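Local coordinates for protein hydrolase, haloacid dehalogenase-like family (Streptococcus pneumoniae, PDB 2FI1) that probably acts as a metal-dependent hydrolase of the haloacid dehalogenase-like family, in which most members cleave phosphate esters, its own substrate being unassigned, at residues S43-Q46 with A47-S51; E64-L67 with E68-E72; E72-A75 with R76-H80; R107-Q110 with V111-I114; I163-E166 with A167-A171. All coordinates share one frame; numbering follows the deposited sequence.

Contact 1 (S43-Q46 with A47-S51)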
loop_
_atom_site.group_PDB
_atom_site.type_symbol
_atom_site.label_atom_id
_atom_site.label_comp_id
_atom_site.label_asym_id
_atom_site.label_seq_id
_atom_site.Cartn_x
_atom_site.Cartn_y
_atom_site.Cartn_z
ATOM N N SER A 43 12.559 14.468 -4.495
ATOM C CA SER A 43 12.566 14.333 -5.956
ATOM C C SER A 43 12.524 12.879 -6.380
ATOM O O SER A 43 11.788 12.516 -7.298
ATOM C CB SER A 43 13.799 14.977 -6.578
ATOM O OG SER A 43 13.802 16.383 -6.372
ATOM N N VAL A 44 13.343 12.065 -5.726
ATOM C CA VAL A 44 13.421 10.643 -6.042
ATOM C C VAL A 44 12.097 9.947 -5.707
ATOM O O VAL A 44 11.592 9.145 -6.498
ATOM C CB VAL A 44 14.610 9.988 -5.320
ATOM C CG1 VAL A 44 14.559 8.472 -5.414
ATOM C CG2 VAL A 44 15.925 10.497 -5.912
ATOM N N TYR A 45 11.522 10.282 -4.563
ATOM C CA TYR A 45 10.262 9.700 -4.120
ATOM C C TYR A 45 9.163 9.996 -5.138
ATOM O O TYR A 45 8.418 9.104 -5.560
ATOM C CB TYR A 45 9.937 10.278 -2.736
ATOM C CG TYR A 45 8.805 9.650 -1.964
ATOM C CD1 TYR A 45 9.058 8.786 -0.910
ATOM C CD2 TYR A 45 7.486 9.956 -2.245
ATOM C CE1 TYR A 45 8.028 8.238 -0.177
ATOM C CE2 TYR A 45 6.452 9.401 -1.522
ATOM C CZ TYR A 45 6.730 8.547 -0.487
ATOM O OH TYR A 45 5.676 8.014 0.221
ATOM N N GLN A 46 9.054 11.255 -5.551
ATOM C CA GLN A 46 8.033 11.631 -6.511
ATOM C C GLN A 46 8.259 10.951 -7.850
ATOM O O GLN A 46 7.302 10.498 -8.492
ATOM C CB GLN A 46 7.982 13.158 -6.664
ATOM C CG GLN A 46 6.992 13.674 -7.708
ATOM C CD GLN A 46 5.568 13.269 -7.441
ATOM O OE1 GLN A 46 5.166 13.070 -6.287
ATOM N NE2 GLN A 46 4.780 13.143 -8.521
ATOM N N ALA A 47 9.511 10.874 -8.284
ATOM C CA ALA A 47 9.819 10.214 -9.551
ATOM C C ALA A 47 9.425 8.740 -9.526
ATOM O O ALA A 47 8.855 8.234 -10.500
ATOM C CB ALA A 47 11.273 10.359 -9.894
ATOM N N LEU A 48 9.754 8.043 -8.445
ATOM C CA LEU A 48 9.365 6.634 -8.302
ATOM C C LEU A 48 7.852 6.460 -8.292
ATOM O O LEU A 48 7.332 5.470 -8.810
ATOM C CB LEU A 48 10.006 6.022 -7.056
ATOM C CG LEU A 48 11.516 5.809 -7.185
ATOM C CD1 LEU A 48 12.102 5.507 -5.833
ATOM C CD2 LEU A 48 11.822 4.674 -8.169
ATOM N N LYS A 49 7.132 7.430 -7.734
ATOM C CA LYS A 49 5.665 7.387 -7.724
ATOM C C LYS A 49 5.089 7.473 -9.129
ATOM O O LYS A 49 3.987 6.951 -9.384
ATOM C CB LYS A 49 5.082 8.509 -6.863
ATOM C CG LYS A 49 5.163 8.264 -5.392
ATOM C CD LYS A 49 4.395 9.323 -4.592
ATOM C CE LYS A 49 2.917 9.034 -4.500
ATOM N NZ LYS A 49 2.187 10.099 -3.740
ATOM N N VAL A 50 5.801 8.135 -10.033
ATOM C CA VAL A 50 5.453 8.109 -11.453
ATOM C C VAL A 50 5.713 6.688 -11.966
ATOM O O VAL A 50 4.766 5.954 -12.287
ATOM C CB VAL A 50 6.233 9.159 -12.276
ATOM C CG1 VAL A 50 5.946 9.020 -13.770
ATOM C CG2 VAL A 50 5.899 10.583 -11.787
ATOM N N SER A 51 6.984 6.300 -12.041
ATOM C CA SER A 51 7.357 4.927 -12.424
ATOM C C SER A 51 8.840 4.742 -12.224
ATOM O O SER A 51 9.611 5.709 -12.192
ATOM C CB SER A 51 7.011 4.644 -13.886
ATOM O OG SER A 51 7.928 5.260 -14.775
HETATM O O HOH W 1 3.030 9.143 -0.780
HETATM O O HOH W 2 2.512 12.427 -5.725
#
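Helix 41-50 carries Y45 and K49 one turn apart on its flank, and the lysine chain is laid against the tyrosine ring. K49 CD comes to 3.7 Å from Y45 CE2, an oblique approach. CG beside the backbone N of K49 (chi1 -77°) and an extended chi2 bring CD to the ring, and the bend at chi3 (83°) then carries CE and NZ past it to two waters. One molecule accepts from K49 NZ at 3.2 Å and donates to Y45 OH, lying in the plane of the ring; another accepts from NZ and donates to Q46 OE1 at 2.8 Å. Y45 OH also bonds D19. The helix belongs to the all-helical part of the chain, consistent with the helical cap inserted in many haloacid dehalogenases, and its other flank is apolar. There V44 and L48 run side by side, CG1 of V44 being 3.9 Å from CD1 of L48, with F28 of helix 20-34 against V44 and A55 of helix 52-59 against L48. The regular i to i+4 ladder beneath includes L48 N to V44 O at 2.9 Å, with an N-H...O angle of 168°.

Contact 2 (E64-L67 with E68-E72)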
loop_
_atom_site.group_PDB
_atom_site.type_symbol
_atom_site.label_atom_id
_atom_site.label_comp_id
_atom_site.label_asym_id
_atom_site.label_seq_id
_atom_site.Cartn_x
_atom_site.Cartn_y
_atom_site.Cartn_z
ATOM N N GLU A 64 25.750 2.044 -15.385
ATOM C CA GLU A 64 25.868 0.624 -15.706
ATOM C C GLU A 64 25.483 -0.246 -14.510
ATOM O O GLU A 64 25.978 -0.033 -13.410
ATOM C CB GLU A 64 27.300 0.298 -16.159
ATOM C CG GLU A 64 27.497 -1.145 -16.629
ATOM C CD GLU A 64 28.867 -1.397 -17.242
ATOM O OE1 GLU A 64 29.851 -0.753 -16.812
ATOM O OE2 GLU A 64 28.959 -2.253 -18.154
ATOM N N ASN A 65 24.609 -1.229 -14.749
ATOM C CA ASN A 65 24.125 -2.161 -13.714
ATOM C C ASN A 65 23.277 -1.502 -12.619
ATOM O O ASN A 65 23.109 -2.082 -11.545
ATOM C CB ASN A 65 25.284 -2.919 -13.043
ATOM C CG ASN A 65 26.205 -3.605 -14.042
ATOM O OD1 ASN A 65 25.748 -4.194 -15.022
ATOM N ND2 ASN A 65 27.512 -3.534 -13.788
ATOM N N PHE A 66 22.751 -0.306 -12.877
ATOM C CA PHE A 66 22.061 0.446 -11.825
ATOM C C PHE A 66 20.831 -0.297 -11.322
ATOM O O PHE A 66 20.673 -0.486 -10.116
ATOM C CB PHE A 66 21.651 1.838 -12.303
ATOM C CG PHE A 66 20.898 2.626 -11.261
ATOM C CD1 PHE A 66 21.577 3.448 -10.376
ATOM C CD2 PHE A 66 19.511 2.519 -11.145
ATOM C CE1 PHE A 66 20.880 4.165 -9.396
ATOM C CE2 PHE A 66 18.824 3.220 -10.168
ATOM C CZ PHE A 66 19.508 4.042 -9.296
ATOM N N LEU A 67 19.962 -0.708 -12.242
ATOM C CA LEU A 67 18.695 -1.347 -11.850
ATOM C C LEU A 67 18.941 -2.569 -10.982
ATOM O O LEU A 67 18.303 -2.749 -9.951
ATOM C CB LEU A 67 17.850 -1.730 -13.070
ATOM C CG LEU A 67 16.501 -2.408 -12.743
ATOM C CD1 LEU A 67 15.424 -1.928 -13.657
ATOM C CD2 LEU A 67 16.582 -3.929 -12.770
ATOM N N GLU A 68 19.863 -3.420 -11.408
ATOM C CA GLU A 68 20.155 -4.635 -10.673
ATOM C C GLU A 68 20.600 -4.339 -9.246
ATOM O O GLU A 68 20.137 -4.972 -8.297
ATOM C CB GLU A 68 21.226 -5.443 -11.399
ATOM C CG GLU A 68 21.268 -6.868 -10.947
ATOM C CD GLU A 68 22.156 -7.748 -11.809
ATOM O OE1 GLU A 68 22.672 -7.278 -12.852
ATOM O OE2 GLU A 68 22.322 -8.925 -11.433
ATOM N N LYS A 69 21.505 -3.374 -9.098
ATOM C CA LYS A 69 22.010 -2.991 -7.788
ATOM C C LYS A 69 20.924 -2.311 -6.962
ATOM O O LYS A 69 20.809 -2.556 -5.765
ATOM C CB LYS A 69 23.214 -2.064 -7.934
ATOM C CG LYS A 69 24.433 -2.715 -8.579
ATOM C CD LYS A 69 25.507 -1.679 -8.840
ATOM C CE LYS A 69 26.686 -2.266 -9.600
ATOM N NZ LYS A 69 27.516 -3.154 -8.744
ATOM N N TYR A 70 20.120 -1.475 -7.613
ATOM C CA TYR A 70 18.980 -0.840 -6.949
ATOM C C TYR A 70 18.010 -1.879 -6.375
ATOM O O TYR A 70 17.590 -1.765 -5.220
ATOM C CB TYR A 70 18.271 0.112 -7.920
ATOM C CG TYR A 70 16.876 0.520 -7.498
ATOM C CD1 TYR A 70 16.649 1.105 -6.254
ATOM C CD2 TYR A 70 15.785 0.292 -8.331
ATOM C CE1 TYR A 70 15.375 1.454 -5.860
ATOM C CE2 TYR A 70 14.511 0.654 -7.946
ATOM C CZ TYR A 70 14.316 1.242 -6.714
ATOM O OH TYR A 70 13.038 1.595 -6.329
ATOM N N LYS A 71 17.659 -2.892 -7.171
ATOM C CA LYS A 71 16.713 -3.918 -6.716
ATOM C C LYS A 71 17.263 -4.715 -5.536
ATOM O O LYS A 71 16.516 -5.079 -4.621
ATOM C CB LYS A 71 16.318 -4.855 -7.861
ATOM C CG LYS A 71 15.545 -4.171 -8.963
ATOM C CD LYS A 71 14.121 -3.870 -8.566
ATOM C CE LYS A 71 13.393 -3.227 -9.727
ATOM N NZ LYS A 71 11.942 -3.159 -9.495
ATOM N N GLU A 72 18.565 -4.978 -5.547
ATOM C CA GLU A 72 19.194 -5.646 -4.413
ATOM C C GLU A 72 19.119 -4.775 -3.158
ATOM O O GLU A 72 18.762 -5.249 -2.082
ATOM C CB GLU A 72 20.635 -6.040 -4.747
ATOM C CG GLU A 72 20.715 -7.211 -5.722
ATOM C CD GLU A 72 22.103 -7.831 -5.822
ATOM O OE1 GLU A 72 22.852 -7.802 -4.818
ATOM O OE2 GLU A 72 22.438 -8.358 -6.908
HETATM O O HOH W 3 22.516 -5.405 -14.782
#
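Three successive i to i+4 bonds start the helix, the amides of K69, Y70 and K71 donating to the carbonyls of N65, F66 and L67; the shortest, Y70 N to F66 O, measures 2.7 Å with an N-H...O angle of 165°. On the inner face, F66 and Y70 meet obliquely, CE2 of the phenylalanine ring lying 3.9 Å from CB of Y70. The contact is thus made at the root of the tyrosine, whose ring leads away from F66. Both rings meet F28 of helix 20-34 edge-to-face, and F66 also touches I56 of helix 52-59. Helix 66-77 is in this way packed onto the other helices of what resembles the helical cap of haloacid dehalogenases. N65 occupies the N-cap position but its side chain makes no capping bond. The aliphatic run of K69 passes this residue, K69 CG lying on the backbone O of N65 at 3.3 Å and K69 CE against its side-chain CB at 3.8 Å. A water donates to E68 OE1 at 2.7 Å and, weakly, to N65 OD1 at 3.5 Å. On the exposed side L67 CD2 reaches 4.0 Å from K71 CG. The lysine places that carbon beside its own backbone N (chi1 -65°), where it also rests 3.3 Å from L67 O.

Contact 3 (E72-A75 with R76-H80)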
loop_
_atom_site.group_PDB
_atom_site.type_symbol
_atom_site.label_atom_id
_atom_site.label_comp_id
_atom_site.label_asym_id
_atom_site.label_seq_id
_atom_site.Cartn_x
_atom_site.Cartn_y
_atom_site.Cartn_z
ATOM N N GLU A 72 18.565 -4.978 -5.547
ATOM C CA GLU A 72 19.194 -5.646 -4.413
ATOM C C GLU A 72 19.119 -4.775 -3.158
ATOM O O GLU A 72 18.762 -5.249 -2.082
ATOM C CB GLU A 72 20.635 -6.040 -4.747
ATOM C CG GLU A 72 20.715 -7.211 -5.722
ATOM C CD GLU A 72 22.103 -7.831 -5.822
ATOM O OE1 GLU A 72 22.852 -7.802 -4.818
ATOM O OE2 GLU A 72 22.438 -8.358 -6.908
ATOM N N ASN A 73 19.422 -3.488 -3.301
ATOM C CA ASN A 73 19.326 -2.564 -2.176
ATOM C C ASN A 73 17.887 -2.394 -1.682
ATOM O O ASN A 73 17.654 -2.257 -0.484
ATOM C CB ASN A 73 19.937 -1.205 -2.529
ATOM C CG ASN A 73 21.455 -1.217 -2.481
ATOM O OD1 ASN A 73 22.055 -1.966 -1.703
ATOM N ND2 ASN A 73 22.082 -0.374 -3.289
ATOM N N GLU A 74 16.930 -2.425 -2.606
ATOM C CA GLU A 74 15.519 -2.323 -2.242
ATOM C C GLU A 74 15.075 -3.539 -1.426
ATOM O O GLU A 74 14.368 -3.398 -0.435
ATOM C CB GLU A 74 14.668 -2.165 -3.499
ATOM C CG GLU A 74 13.184 -1.958 -3.236
ATOM C CD GLU A 74 12.376 -2.034 -4.511
ATOM O OE1 GLU A 74 12.546 -3.003 -5.275
ATOM O OE2 GLU A 74 11.555 -1.136 -4.761
ATOM N N ALA A 75 15.484 -4.732 -1.850
ATOM C CA ALA A 75 15.164 -5.943 -1.094
ATOM C C ALA A 75 15.712 -5.856 0.325
ATOM O O ALA A 75 15.038 -6.243 1.283
ATOM C CB ALA A 75 15.709 -7.166 -1.796
ATOM N N ARG A 76 16.926 -5.334 0.465
ATOM C CA ARG A 76 17.511 -5.123 1.790
ATOM C C ARG A 76 16.698 -4.153 2.645
ATOM O O ARG A 76 16.449 -4.408 3.820
ATOM C CB ARG A 76 18.940 -4.619 1.678
ATOM C CG ARG A 76 19.664 -4.556 3.011
ATOM C CD ARG A 76 21.167 -4.450 2.838
ATOM N NE ARG A 76 21.702 -5.547 2.030
ATOM C CZ ARG A 76 22.037 -5.472 0.741
ATOM N NH1 ARG A 76 21.912 -4.339 0.058
ATOM N NH2 ARG A 76 22.506 -6.552 0.124
ATOM N N GLU A 77 16.279 -3.036 2.062
ATOM C CA GLU A 77 15.418 -2.100 2.781
ATOM C C GLU A 77 14.127 -2.764 3.246
ATOM O O GLU A 77 13.649 -2.490 4.356
ATOM C CB GLU A 77 15.075 -0.900 1.895
ATOM C CG GLU A 77 16.150 0.152 1.863
ATOM C CD GLU A 77 16.256 0.900 3.186
ATOM O OE1 GLU A 77 15.212 1.245 3.788
ATOM O OE2 GLU A 77 17.382 1.139 3.617
ATOM N N LEU A 78 13.566 -3.628 2.402
ATOM C CA LEU A 78 12.299 -4.294 2.704
ATOM C C LEU A 78 12.433 -5.403 3.749
ATOM O O LEU A 78 11.431 -5.992 4.148
ATOM C CB LEU A 78 11.656 -4.840 1.431
ATOM C CG LEU A 78 10.964 -3.783 0.567
ATOM C CD1 LEU A 78 10.668 -4.337 -0.803
ATOM C CD2 LEU A 78 9.700 -3.280 1.247
ATOM N N GLU A 79 13.654 -5.683 4.205
ATOM C CA GLU A 79 13.798 -6.493 5.419
ATOM C C GLU A 79 13.164 -5.774 6.613
ATOM O O GLU A 79 12.774 -6.412 7.593
ATOM C CB GLU A 79 15.269 -6.798 5.709
ATOM C CG GLU A 79 15.921 -7.679 4.659
ATOM C CD GLU A 79 17.427 -7.787 4.829
ATOM O OE1 GLU A 79 17.948 -7.430 5.910
ATOM O OE2 GLU A 79 18.086 -8.230 3.867
ATOM N N HIS A 80 13.062 -4.447 6.526
ATOM C CA HIS A 80 12.391 -3.642 7.537
ATOM C C HIS A 80 11.461 -2.652 6.844
ATOM O O HIS A 80 11.783 -1.469 6.712
ATOM C CB HIS A 80 13.418 -2.908 8.396
ATOM C CG HIS A 80 14.338 -3.825 9.131
ATOM N ND1 HIS A 80 13.998 -4.425 10.325
ATOM C CD2 HIS A 80 15.573 -4.278 8.820
ATOM C CE1 HIS A 80 14.997 -5.191 10.728
ATOM N NE2 HIS A 80 15.963 -5.124 9.831
#
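N73 and R76 point the same way from the helix, and the end of the arginine comes back level with the amide: NH1 lies 3.0 Å from N73 OD1, which sits at the edge of the guanidinium and in its plane. The amide itself is turned 70° against that plane, so the two flat groups do not stack. A bend at chi3 (-56°) brings the guanidinium back along the preceding turn, with E72 O over one of its faces. E72 and the arginine, both exposed, make up the loose side. E72 OE1 and R76 NH2 carry opposite charges but remain 5.1 Å apart, too far for contact, so any attraction between them would act at a distance. N73 stands between this pair and helix 20-34: the nitrogen of its amide, ND2, is hydrogen-bonded to T31 of that helix.

Helix 66-77 belongs to the helical region that probably forms the cap of this hydrolase. A type I beta turn from E77 to H80 begins on the helical residue E77, with H80 N bonded to E77 O at 3.0 Å.

The closer packing is on the side turned to helix 20-34. E74 OE2 bonds S24, while E77 and L78 both touch T23. Within the helix, L78 N donates to E74 O at 3.0 Å, and the leucine lies along the same carbonyl, CG being 3.6 Å from E74 O. The side chain of E77 rests there too, its CB 3.5 Å from E74 O. One residue earlier in the ladder, E77 N donates to N73 O at 3.0 Å.

Contact 4 (R107-Q110 with V111-I114)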
loop_
_atom_site.group_PDB
_atom_site.type_symbol
_atom_site.label_atom_id
_atom_site.label_comp_id
_atom_site.label_asym_id
_atom_site.label_seq_id
_atom_site.Cartn_x
_atom_site.Cartn_y
_atom_site.Cartn_z
ATOM N N ARG A 107 -0.521 -8.562 -5.361
ATOM C CA ARG A 107 0.756 -9.234 -5.183
ATOM C C ARG A 107 0.530 -10.652 -4.690
ATOM O O ARG A 107 -0.561 -11.005 -4.217
ATOM C CB ARG A 107 1.637 -8.459 -4.210
ATOM C CG ARG A 107 1.971 -7.071 -4.657
ATOM C CD ARG A 107 3.096 -7.062 -5.671
ATOM N NE ARG A 107 3.294 -5.738 -6.236
ATOM C CZ ARG A 107 4.305 -5.399 -7.031
ATOM N NH1 ARG A 107 5.223 -6.300 -7.364
ATOM N NH2 ARG A 107 4.399 -4.168 -7.495
ATOM N N ASN A 108 1.565 -11.478 -4.809
ATOM C CA ASN A 108 1.514 -12.849 -4.335
ATOM C C ASN A 108 1.665 -12.909 -2.803
ATOM O O ASN A 108 1.577 -11.891 -2.125
ATOM C CB ASN A 108 2.548 -13.720 -5.079
ATOM C CG ASN A 108 3.980 -13.347 -4.771
ATOM O OD1 ASN A 108 4.262 -12.629 -3.815
ATOM N ND2 ASN A 108 4.908 -13.845 -5.594
ATOM N N ASP A 109 1.900 -14.100 -2.272
ATOM C CA ASP A 109 1.903 -14.283 -0.819
ATOM C C ASP A 109 3.084 -13.613 -0.070
ATOM O O ASP A 109 3.155 -13.719 1.152
ATOM C CB ASP A 109 1.745 -15.772 -0.466
ATOM C CG ASP A 109 0.321 -16.287 -0.670
ATOM O OD1 ASP A 109 -0.645 -15.483 -0.707
ATOM O OD2 ASP A 109 0.147 -17.521 -0.762
ATOM N N GLN A 110 3.984 -12.897 -0.757
ATOM C CA GLN A 110 4.947 -12.000 -0.061
ATOM C C GLN A 110 4.246 -10.928 0.783
ATOM O O GLN A 110 4.779 -10.448 1.791
ATOM C CB GLN A 110 5.897 -11.288 -1.040
ATOM C CG GLN A 110 7.089 -10.611 -0.332
ATOM C CD GLN A 110 7.798 -9.545 -1.156
ATOM O OE1 GLN A 110 7.499 -9.341 -2.338
ATOM N NE2 GLN A 110 8.749 -8.853 -0.525
ATOM N N VAL A 111 3.058 -10.535 0.355
ATOM C CA VAL A 111 2.206 -9.635 1.133
ATOM C C VAL A 111 2.177 -10.092 2.576
ATOM O O VAL A 111 2.255 -9.283 3.498
ATOM C CB VAL A 111 0.759 -9.595 0.555
ATOM C CG1 VAL A 111 -0.228 -8.942 1.540
ATOM C CG2 VAL A 111 0.748 -8.850 -0.772
ATOM N N LEU A 112 2.066 -11.397 2.782
ATOM C CA LEU A 112 1.871 -11.907 4.117
ATOM C C LEU A 112 3.114 -11.657 4.961
ATOM O O LEU A 112 3.000 -11.326 6.142
ATOM C CB LEU A 112 1.485 -13.381 4.080
ATOM C CG LEU A 112 0.289 -13.723 3.177
ATOM C CD1 LEU A 112 -0.055 -15.200 3.306
ATOM C CD2 LEU A 112 -0.920 -12.861 3.464
ATOM N N GLU A 113 4.293 -11.796 4.354
ATOM C CA GLU A 113 5.560 -11.507 5.039
ATOM C C GLU A 113 5.665 -10.051 5.458
ATOM O O GLU A 113 6.149 -9.739 6.540
ATOM C CB GLU A 113 6.754 -11.816 4.128
ATOM C CG GLU A 113 6.898 -13.277 3.717
ATOM C CD GLU A 113 7.922 -13.488 2.604
ATOM O OE1 GLU A 113 8.709 -12.556 2.304
ATOM O OE2 GLU A 113 7.935 -14.592 2.023
ATOM N N ILE A 114 5.229 -9.152 4.591
ATOM C CA ILE A 114 5.255 -7.729 4.901
ATOM C C ILE A 114 4.375 -7.419 6.114
ATOM O O ILE A 114 4.766 -6.644 6.983
ATOM C CB ILE A 114 4.797 -6.881 3.693
ATOM C CG1 ILE A 114 5.775 -7.066 2.524
ATOM C CG2 ILE A 114 4.662 -5.401 4.058
ATOM C CD1 ILE A 114 7.165 -6.527 2.759
HETATM O O HOH W 4 8.899 -9.654 2.278
#
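Q110 and E113, one turn apart at the start of helix 110-117, cross at about a right angle, with amide and carboxylate planes 61° apart. E113 OE1 approaches the middle of the glutamine rather than its amide, standing 3.7 Å from Q110 CG. The polar ends are joined instead by a water that accepts from Q110 NE2 and donates to E113 OE1, each at 2.9 Å. D109 and L112, by contrast, lie side by side and point the same way, CD1 of the leucine 4.1 Å from OD1 of the aspartate. One branch of V111 meets the incoming loop: CG2, placed beside its own backbone N, touches R107 CB at 3.6 Å, after which the arginine chain bends away. The entry to the helix is an Asx turn. N108 OD1 accepts from Q110 N at 3.1 Å in a nearly straight bond (166°), although the donor stands above the amide plane, and N108 O takes V111 N at 3.2 Å. D109 OD1 has two partners beyond the helix, T129 and S131, which tie its carboxylate to the loop after strand 124-128. V111 and L112 both pack on V127 of that edge strand, R107 shares backbone bonds with S130, and I114, at the far end of the turn, touches L18 and P81.

Contact 5 (I163-E166 with A167-A171); sequences IDIE and AGQAA
I165 and Q169 meet on helix 162-170, the helix of the beta-alpha-beta crossover that links strands 155-159 and 174-177. The glutamine chain lies against the preceding turn: its CG is 3.3 Å from I165 O, and the amide end reaches the isoleucine branch, OE1 standing 4.0 Å from I165 CG2. That methyl is anti to the backbone N of I165, while CG of Q169 sits beside its own backbone N (chi1 -73°), which directs the chain back along the helix. Elsewhere the first shell is small groups on carbonyls, A167 CB at 3.4 Å from I163 O and A170 CB at 3.4 Å from E166 O.

Beneath these runs an unbroken i to i+4 ladder, including Q169 N to I165 O at 2.9 Å with an N-H...O angle of 169°, and G168 N to D164 O at 3.0 Å.

Further out, the fold fixes the helix on two sides. I165 packs on T175 and L177 of strand 174-177, whereas A167 and A171 touch M143 of helix 141-149. The beginning of the helix faces the metal site, where D12, G14 and D160 bind calcium. D160 and D164 fit the GDxxxD pattern of the haloacid dehalogenase family, and the side chain of D164 is about 4 Å from the calcium, near D12. Its carboxylate is held at both oxygens: OD1 forms a salt bridge with K137, and OD2 accepts from the backbone N of R161.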
loop_
_atom_site.group_PDB
_atom_site.type_symbol
_atom_site.label_atom_id
_atom_site.label_comp_id
_atom_site.label_asym_id
_atom_site.label_seq_id
_atom_site.Cartn_x
_atom_site.Cartn_y
_atom_site.Cartn_z
ATOM N N ILE A 163 -7.940 3.070 -9.447
ATOM C CA ILE A 163 -8.497 1.718 -9.590
ATOM C C ILE A 163 -9.089 1.179 -8.285
ATOM O O ILE A 163 -9.995 0.338 -8.309
ATOM C CB ILE A 163 -7.490 0.692 -10.170
ATOM C CG1 ILE A 163 -6.253 0.538 -9.277
ATOM C CG2 ILE A 163 -7.130 1.074 -11.604
ATOM C CD1 ILE A 163 -5.362 -0.616 -9.681
ATOM N N ASP A 164 -8.588 1.674 -7.149
ATOM C CA ASP A 164 -9.112 1.261 -5.849
ATOM C C ASP A 164 -10.506 1.830 -5.639
ATOM O O ASP A 164 -11.427 1.138 -5.199
ATOM C CB ASP A 164 -8.180 1.736 -4.741
ATOM C CG ASP A 164 -6.768 1.231 -4.919
ATOM O OD1 ASP A 164 -6.576 0.069 -5.369
ATOM O OD2 ASP A 164 -5.842 2.017 -4.669
ATOM N N ILE A 165 -10.645 3.107 -5.984
ATOM C CA ILE A 165 -11.923 3.795 -5.908
ATOM C C ILE A 165 -12.928 3.158 -6.857
ATOM O O ILE A 165 -14.080 2.913 -6.499
ATOM C CB ILE A 165 -11.771 5.309 -6.267
ATOM C CG1 ILE A 165 -10.723 6.009 -5.389
ATOM C CG2 ILE A 165 -13.119 6.026 -6.226
ATOM C CD1 ILE A 165 -10.878 5.792 -3.930
ATOM N N GLU A 166 -12.485 2.885 -8.078
ATOM C CA GLU A 166 -13.371 2.295 -9.084
ATOM C C GLU A 166 -13.842 0.908 -8.669
ATOM O O GLU A 166 -15.015 0.575 -8.846
ATOM C CB GLU A 166 -12.678 2.264 -10.443
ATOM C CG GLU A 166 -12.494 3.673 -11.019
ATOM C CD GLU A 166 -11.413 3.795 -12.075
ATOM O OE1 GLU A 166 -10.663 2.829 -12.311
ATOM O OE2 GLU A 166 -11.302 4.902 -12.661
ATOM N N ALA A 167 -12.952 0.092 -8.107
ATOM C CA ALA A 167 -13.355 -1.229 -7.628
ATOM C C ALA A 167 -14.369 -1.118 -6.505
ATOM O O ALA A 167 -15.382 -1.826 -6.487
ATOM C CB ALA A 167 -12.153 -2.049 -7.172
ATOM N N GLY A 168 -14.097 -0.230 -5.555
ATOM C CA GLY A 168 -15.010 -0.044 -4.428
ATOM C C GLY A 168 -16.388 0.396 -4.892
ATOM O O GLY A 168 -17.403 -0.158 -4.460
ATOM N N GLN A 169 -16.432 1.401 -5.761
ATOM C CA GLN A 169 -17.708 1.913 -6.287
ATOM C C GLN A 169 -18.476 0.797 -6.988
ATOM O O GLN A 169 -19.684 0.632 -6.783
ATOM C CB GLN A 169 -17.479 3.056 -7.288
ATOM C CG GLN A 169 -17.052 4.377 -6.700
ATOM C CD GLN A 169 -16.808 5.459 -7.769
ATOM O OE1 GLN A 169 -16.066 5.256 -8.745
ATOM N NE2 GLN A 169 -17.415 6.611 -7.573
ATOM N N ALA A 170 -17.780 0.026 -7.819
ATOM C CA ALA A 170 -18.423 -1.048 -8.588
ATOM C C ALA A 170 -18.923 -2.185 -7.696
ATOM O O ALA A 170 -19.783 -2.978 -8.099
ATOM C CB ALA A 170 -17.474 -1.578 -9.633
ATOM N N ALA A 171 -18.379 -2.271 -6.488
ATOM C CA ALA A 171 -18.810 -3.254 -5.506
ATOM C C ALA A 171 -19.911 -2.716 -4.590
ATOM O O ALA A 171 -20.343 -3.422 -3.682
ATOM C CB ALA A 171 -17.615 -3.712 -4.679
#

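How the contacts relate
The five contacts come in numerical order along the chain, contacts 2 and 3 overlapping at E72 on helix 66-77, their centres about 12 Å apart. Contact 1 lies on helix 41-50 and touches contact 2 where L48 CD2 meets Y70 OH at 3.8 Å. Contacts 4 and 5 belong to the part built round the five-stranded parallel sheet, their centres about 22 Å apart. Contact 5, nearest the calcium, is about 35 Å from contact 2 between centres, on the opposite side of the chain's centre. Contacts 3 and 4 approach to about 4 Å between nearest atoms without touching. Contacts 1 to 3 lie in an all-helical region beside the sheet, consistent with a helical cap on a Rossmann-like core.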